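Local coordinates for protein GphF Dehydratase 1 (Archangium violaceum, PDB 6MBF) that probably dehydrates, and may also isomerise and epimerise, intermediates of the gephyronic acid polyketide synthase as one of its dehydratase domains, at residues A[200-205]-A[264-269]. Residues are numbered along the deposited sequence; the frame is centred on the assembly and turned at random. Where two conformers were deposited one is given.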
loop_
_atom_site.group_PDB
_atom_site.type_symbol
_atom_site.label_atom_id
_atom_site.label_comp_id
_atom_site.label_asym_id
_atom_site.label_seq_id
_atom_site.Cartn_x
_atom_site.Cartn_y
_atom_site.Cartn_z
ATOM N N PRO A 200 -5.321 2.500 2.809
ATOM C CA PRO A 200 -4.719 1.318 2.164
ATOM C C PRO A 200 -5.598 0.697 1.097
ATOM O O PRO A 200 -5.073 0.225 0.082
ATOM C CB PRO A 200 -4.494 0.365 3.344
ATOM C CG PRO A 200 -4.266 1.293 4.514
ATOM C CD PRO A 200 -5.174 2.468 4.276
ATOM N N ALA A 201 -6.921 0.695 1.292
ATOM C CA ALA A 201 -7.809 0.110 0.290
ATOM C C ALA A 201 -7.728 0.869 -1.026
ATOM O O ALA A 201 -7.813 0.269 -2.105
ATOM C CB ALA A 201 -9.251 0.095 0.798
ATOM N N LEU A 202 -7.590 2.196 -0.957
ATOM C CA LEU A 202 -7.507 2.985 -2.180
ATOM C C LEU A 202 -6.182 2.748 -2.903
ATOM O O LEU A 202 -6.157 2.520 -4.116
ATOM C CB LEU A 202 -7.711 4.467 -1.855
ATOM C CG LEU A 202 -7.870 5.415 -3.053
ATOM C CD1 LEU A 202 -8.747 6.583 -2.676
ATOM C CD2 LEU A 202 -6.518 5.925 -3.516
ATOM N N LEU A 203 -5.061 2.792 -2.180
ATOM C CA LEU A 203 -3.786 2.560 -2.851
ATOM C C LEU A 203 -3.678 1.125 -3.360
ATOM O O LEU A 203 -3.179 0.901 -4.466
ATOM C CB LEU A 203 -2.621 2.907 -1.924
ATOM C CG LEU A 203 -1.255 2.846 -2.605
ATOM C CD1 LEU A 203 -1.180 3.813 -3.791
ATOM C CD2 LEU A 203 -0.135 3.120 -1.587
ATOM N N ASP A 204 -4.179 0.146 -2.594
ATOM C CA ASP A 204 -4.222 -1.226 -3.098
ATOM C C ASP A 204 -5.016 -1.323 -4.395
ATOM O O ASP A 204 -4.622 -2.056 -5.310
ATOM C CB ASP A 204 -4.818 -2.172 -2.056
ATOM C CG ASP A 204 -5.071 -3.557 -2.621
ATOM O OD1 ASP A 204 -4.097 -4.319 -2.796
ATOM O OD2 ASP A 204 -6.249 -3.870 -2.901
ATOM N N ALA A 205 -6.141 -0.609 -4.488
ATOM C CA ALA A 205 -6.913 -0.613 -5.730
ATOM C C ALA A 205 -6.081 -0.091 -6.902
ATOM O O ALA A 205 -6.137 -0.641 -8.009
ATOM C CB ALA A 205 -8.188 0.216 -5.556
ATOM N N LEU A 264 3.195 5.159 -10.954
ATOM C CA LEU A 264 1.790 5.531 -10.879
ATOM C C LEU A 264 1.655 6.987 -10.469
ATOM O O LEU A 264 2.494 7.529 -9.745
ATOM C CB LEU A 264 1.005 4.659 -9.883
ATOM C CG LEU A 264 0.970 3.148 -10.105
ATOM C CD1 LEU A 264 2.140 2.474 -9.424
ATOM C CD2 LEU A 264 -0.344 2.595 -9.555
ATOM N N ARG A 265 0.590 7.619 -10.957
ATOM C CA ARG A 265 0.224 8.982 -10.594
ATOM C C ARG A 265 -1.261 8.988 -10.270
ATOM O O ARG A 265 -2.075 8.534 -11.081
ATOM C CB ARG A 265 0.537 9.964 -11.731
ATOM C CG ARG A 265 2.007 9.974 -12.154
ATOM C CD ARG A 265 2.880 10.428 -11.009
ATOM N NE ARG A 265 4.270 10.667 -11.395
ATOM C CZ ARG A 265 5.280 9.834 -11.159
ATOM N NH1 ARG A 265 5.077 8.673 -10.545
ATOM N NH2 ARG A 265 6.508 10.174 -11.536
ATOM N N LEU A 266 -1.605 9.469 -9.078
ATOM C CA LEU A 266 -2.988 9.524 -8.621
ATOM C C LEU A 266 -3.488 10.965 -8.693
ATOM O O LEU A 266 -2.817 11.880 -8.207
ATOM C CB LEU A 266 -3.111 8.995 -7.186
ATOM C CG LEU A 266 -2.996 7.482 -6.914
ATOM C CD1 LEU A 266 -1.651 6.905 -7.336
ATOM C CD2 LEU A 266 -3.230 7.229 -5.439
ATOM N N PHE A 267 -4.676 11.158 -9.267
ATOM C CA PHE A 267 -5.271 12.478 -9.435
ATOM C C PHE A 267 -6.650 12.515 -8.797
ATOM O O PHE A 267 -7.379 11.518 -8.821
ATOM C CB PHE A 267 -5.400 12.849 -10.920
ATOM C CG PHE A 267 -4.096 12.858 -11.657
ATOM C CD1 PHE A 267 -3.369 14.033 -11.806
ATOM C CD2 PHE A 267 -3.595 11.685 -12.201
ATOM C CE1 PHE A 267 -2.158 14.035 -12.484
ATOM C CE2 PHE A 267 -2.390 11.682 -12.876
ATOM C CZ PHE A 267 -1.673 12.853 -13.020
ATOM N N ASP A 268 -7.027 13.664 -8.232
ATOM C CA ASP A 268 -8.406 13.769 -7.776
ATOM C C ASP A 268 -9.322 13.939 -8.988
ATOM O O ASP A 268 -8.871 13.986 -10.138
ATOM C CB ASP A 268 -8.560 14.884 -6.733
ATOM C CG ASP A 268 -8.317 16.290 -7.282
ATOM O OD1 ASP A 268 -8.399 16.526 -8.506
ATOM O OD2 ASP A 268 -8.044 17.183 -6.448
ATOM N N MET A 269 -10.632 13.994 -8.734
ATOM C CA MET A 269 -11.576 14.042 -9.850
ATOM C C MET A 269 -11.566 15.383 -10.586
ATOM O O MET A 269 -12.231 15.503 -11.624
ATOM C CB MET A 269 -12.981 13.700 -9.353
ATOM C CG MET A 269 -13.046 12.321 -8.694
ATOM S SD MET A 269 -12.412 10.987 -9.745
ATOM C CE MET A 269 -13.813 10.725 -10.829
#
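Leu266 reaches from its strand into the angle between Leu202 and Leu203 on the first turn of helix 200-214, and one methyl does the touching. Leu266 CD2 lies 4.0 Å from Leu202 CD2 and, more loosely, 4.3 Å from Leu203 CD1. The side chains of Leu202 and Leu266 run past each other in opposite directions, so one methyl of each touches the other as they pass. Both helix leucines leave the backbone obliquely to the strand; in Leu202 the first torsion, chi1 -171°, holds CG opposite the backbone N and extends the branch so that CD2 meets Leu266. Leucine suits both surfaces, since its forked apolar end can touch a neighbour with one methyl and leave the other for surrounding apolar groups. Val242 and Val244 of strand 241-248 continue the apolar layer, while Leu203 also packs on helix 52-65.

The packing then thins out. Leu264 points toward the helix, yet its CD2 stays 6.0 Å from Leu203 CD1. Arg265, on the other face of the strand and partly exposed, in one of two conformers bonds through NH1 to Leu264 O and forms a salt bridge with Asp278, as suits a long charged chain near solvent. Helix 200-214 against strand 259-267 is consistent with the double-hotdog fold of polyketide synthase dehydratases, a helix wrapped by antiparallel strands. With just 97 Å² buried and only methyl contacts, cohesion here rests on dispersion and exclusion of water, which impose little directional constraint.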